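Local coordinates for putative NADH-flavin reductase (Streptococcus pneumoniae TIGR4, PDB 4R01) that probably binds NAD(P)H through a Rossmann fold and is thought to act as an NADH-flavin reductase, at the interface of chains A and B. Sequence-based numbering; all coordinates share one arbitrary frame. Chains: chain A/B, putative NADH-flavin reductase.

The interface of chains A and B. Residues chain A 172-178; chain B 172-178.
The carbonyl oxygen A:Asn175 O is approached by two donors of its own chain. The hydroxyl A:Thr174 OG1 makes a hydrogen bond to A:Asn175 O at 3.0 Å, in the carbonyl plane and on a lone pair. From the other end of the segment A:Gly178 N, 2.9 Å from A:Asn175 O, aims its N-H at the same oxygen, so that 175-178 form a tight turn. A:Thr174 has OG1 between the backbone N and the carbonyl carbon (chi1 72°), which directs the hydroxyl to A:Asn175 and leaves CG2 near B:Gly178 CA. OG1 itself lies against the flank of the partner's glycine, 3.2 Å from B:Gly178 N, whose N-H points at B:Asn175 O and not at the hydroxyl. The chains are tied here by A:Thr174 N donating to B:Glu176 O over 2.8 Å, 169° at the hydrogen, the donor above the carbonyl plane, and by its two-fold twin. Two antiparallel loop segments are thus joined through backbone groups. The turn presenting B:Glu176 O is braced from within, where the side-chain amide oxygen B:Asn175 OD1 takes the N-H of B:Lys177 N at 2.9 Å. B:Gly178 adopts positive phi (77°), a conformation easy for glycine. This pairing of chains may or may not persist in solution. At the flank A:Thr173 crosses B:Glu176 obliquely; its methyl CG2, anti to the backbone N, lies 3.3 Å from B:Glu176 O, the oxygen that also accepts A:Thr174 N, and then reaches the aliphatic root of the glutamate, with A:Thr173 CG2 4.0 Å from B:Glu176 CB.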
# COMPACT_ATOMS: atom_id res chain seq x y z
N PHE A 172 13.82 0.74 -5.97
CA PHE A 172 12.63 -0.11 -6.02
C PHE A 172 11.71 0.26 -7.18
O PHE A 172 11.36 1.43 -7.38
CB PHE A 172 11.87 -0.02 -4.69
CG PHE A 172 10.53 -0.71 -4.72
CD1 PHE A 172 10.44 -2.09 -4.82
CD2 PHE A 172 9.36 0.02 -4.62
CE1 PHE A 172 9.22 -2.72 -4.84
CE2 PHE A 172 8.13 -0.60 -4.64
CZ PHE A 172 8.06 -1.97 -4.75
N THR A 173 11.31 -0.75 -7.94
CA THR A 173 10.53 -0.58 -9.15
C THR A 173 9.38 -1.59 -9.17
O THR A 173 9.50 -2.68 -8.62
CB THR A 173 11.42 -0.74 -10.41
OG1 THR A 173 12.39 0.32 -10.44
CG2 THR A 173 10.61 -0.70 -11.69
N THR A 174 8.26 -1.20 -9.76
CA THR A 174 7.14 -2.11 -9.94
C THR A 174 6.83 -2.24 -11.43
O THR A 174 7.40 -1.51 -12.24
CB THR A 174 5.88 -1.63 -9.20
OG1 THR A 174 5.34 -0.48 -9.87
CG2 THR A 174 6.22 -1.27 -7.76
N ASN A 175 5.94 -3.16 -11.79
CA ASN A 175 5.43 -3.18 -13.15
C ASN A 175 4.22 -2.25 -13.25
O ASN A 175 3.94 -1.51 -12.31
CB ASN A 175 5.07 -4.60 -13.59
CG ASN A 175 4.01 -5.26 -12.72
OD1 ASN A 175 3.23 -4.59 -12.05
ND2 ASN A 175 3.98 -6.58 -12.73
N GLU A 176 3.50 -2.30 -14.37
CA GLU A 176 2.39 -1.38 -14.61
C GLU A 176 1.22 -1.60 -13.65
O GLU A 176 0.33 -0.76 -13.55
CB GLU A 176 1.90 -1.51 -16.06
CG GLU A 176 1.20 -2.82 -16.37
CD GLU A 176 0.69 -2.90 -17.79
OE1 GLU A 176 0.92 -1.95 -18.56
OE2 GLU A 176 0.05 -3.92 -18.14
N LYS A 177 1.22 -2.73 -12.95
CA LYS A 177 0.16 -3.04 -11.99
C LYS A 177 0.54 -2.59 -10.59
O LYS A 177 -0.23 -2.74 -9.64
CB LYS A 177 -0.15 -4.53 -12.00
CG LYS A 177 -0.03 -5.19 -13.37
CD LYS A 177 -1.38 -5.41 -14.03
CE LYS A 177 -1.89 -4.15 -14.72
NZ LYS A 177 -3.09 -4.44 -15.56
N GLY A 178 1.75 -2.04 -10.46
CA GLY A 178 2.25 -1.60 -9.17
C GLY A 178 2.71 -2.78 -8.32
O GLY A 178 2.79 -2.68 -7.09
N PHE B 172 -6.83 -0.20 -13.43
CA PHE B 172 -5.90 0.63 -12.67
C PHE B 172 -4.45 0.30 -12.99
O PHE B 172 -4.03 -0.86 -12.98
CB PHE B 172 -6.16 0.47 -11.17
CG PHE B 172 -5.12 1.13 -10.30
CD1 PHE B 172 -5.02 2.51 -10.26
CD2 PHE B 172 -4.27 0.37 -9.52
CE1 PHE B 172 -4.07 3.12 -9.46
CE2 PHE B 172 -3.32 0.97 -8.72
CZ PHE B 172 -3.22 2.35 -8.69
N THR B 173 -3.68 1.35 -13.27
CA THR B 173 -2.30 1.22 -13.71
C THR B 173 -1.42 2.20 -12.95
O THR B 173 -1.88 3.27 -12.55
CB THR B 173 -2.19 1.46 -15.24
OG1 THR B 173 -2.89 0.42 -15.94
CG2 THR B 173 -0.74 1.47 -15.72
N THR B 174 -0.17 1.83 -12.71
CA THR B 174 0.79 2.73 -12.09
C THR B 174 1.97 2.92 -13.03
O THR B 174 2.06 2.24 -14.05
CB THR B 174 1.29 2.19 -10.74
OG1 THR B 174 2.16 1.06 -10.97
CG2 THR B 174 0.12 1.76 -9.87
N ASN B 175 2.87 3.84 -12.70
CA ASN B 175 4.14 3.92 -13.42
C ASN B 175 5.14 2.97 -12.77
O ASN B 175 4.77 2.18 -11.91
CB ASN B 175 4.67 5.36 -13.46
CG ASN B 175 4.91 5.95 -12.08
OD1 ASN B 175 5.11 5.23 -11.10
ND2 ASN B 175 4.92 7.28 -12.01
N GLU B 176 6.41 3.07 -13.17
CA GLU B 176 7.44 2.15 -12.69
C GLU B 176 7.73 2.29 -11.20
O GLU B 176 8.36 1.43 -10.60
CB GLU B 176 8.74 2.33 -13.49
CG GLU B 176 9.45 3.65 -13.22
CD GLU B 176 10.75 3.79 -13.98
OE1 GLU B 176 11.08 2.88 -14.77
OE2 GLU B 176 11.44 4.81 -13.80
N LYS B 177 7.26 3.39 -10.60
CA LYS B 177 7.46 3.63 -9.18
C LYS B 177 6.28 3.12 -8.36
O LYS B 177 6.27 3.21 -7.14
CB LYS B 177 7.68 5.12 -8.91
CG LYS B 177 8.44 5.85 -10.01
CD LYS B 177 9.91 6.07 -9.64
CE LYS B 177 10.76 4.84 -9.91
NZ LYS B 177 12.21 5.15 -9.79
N GLY B 178 5.27 2.59 -9.06
CA GLY B 178 4.07 2.10 -8.41
C GLY B 178 3.16 3.23 -7.99
O GLY B 178 2.32 3.07 -7.11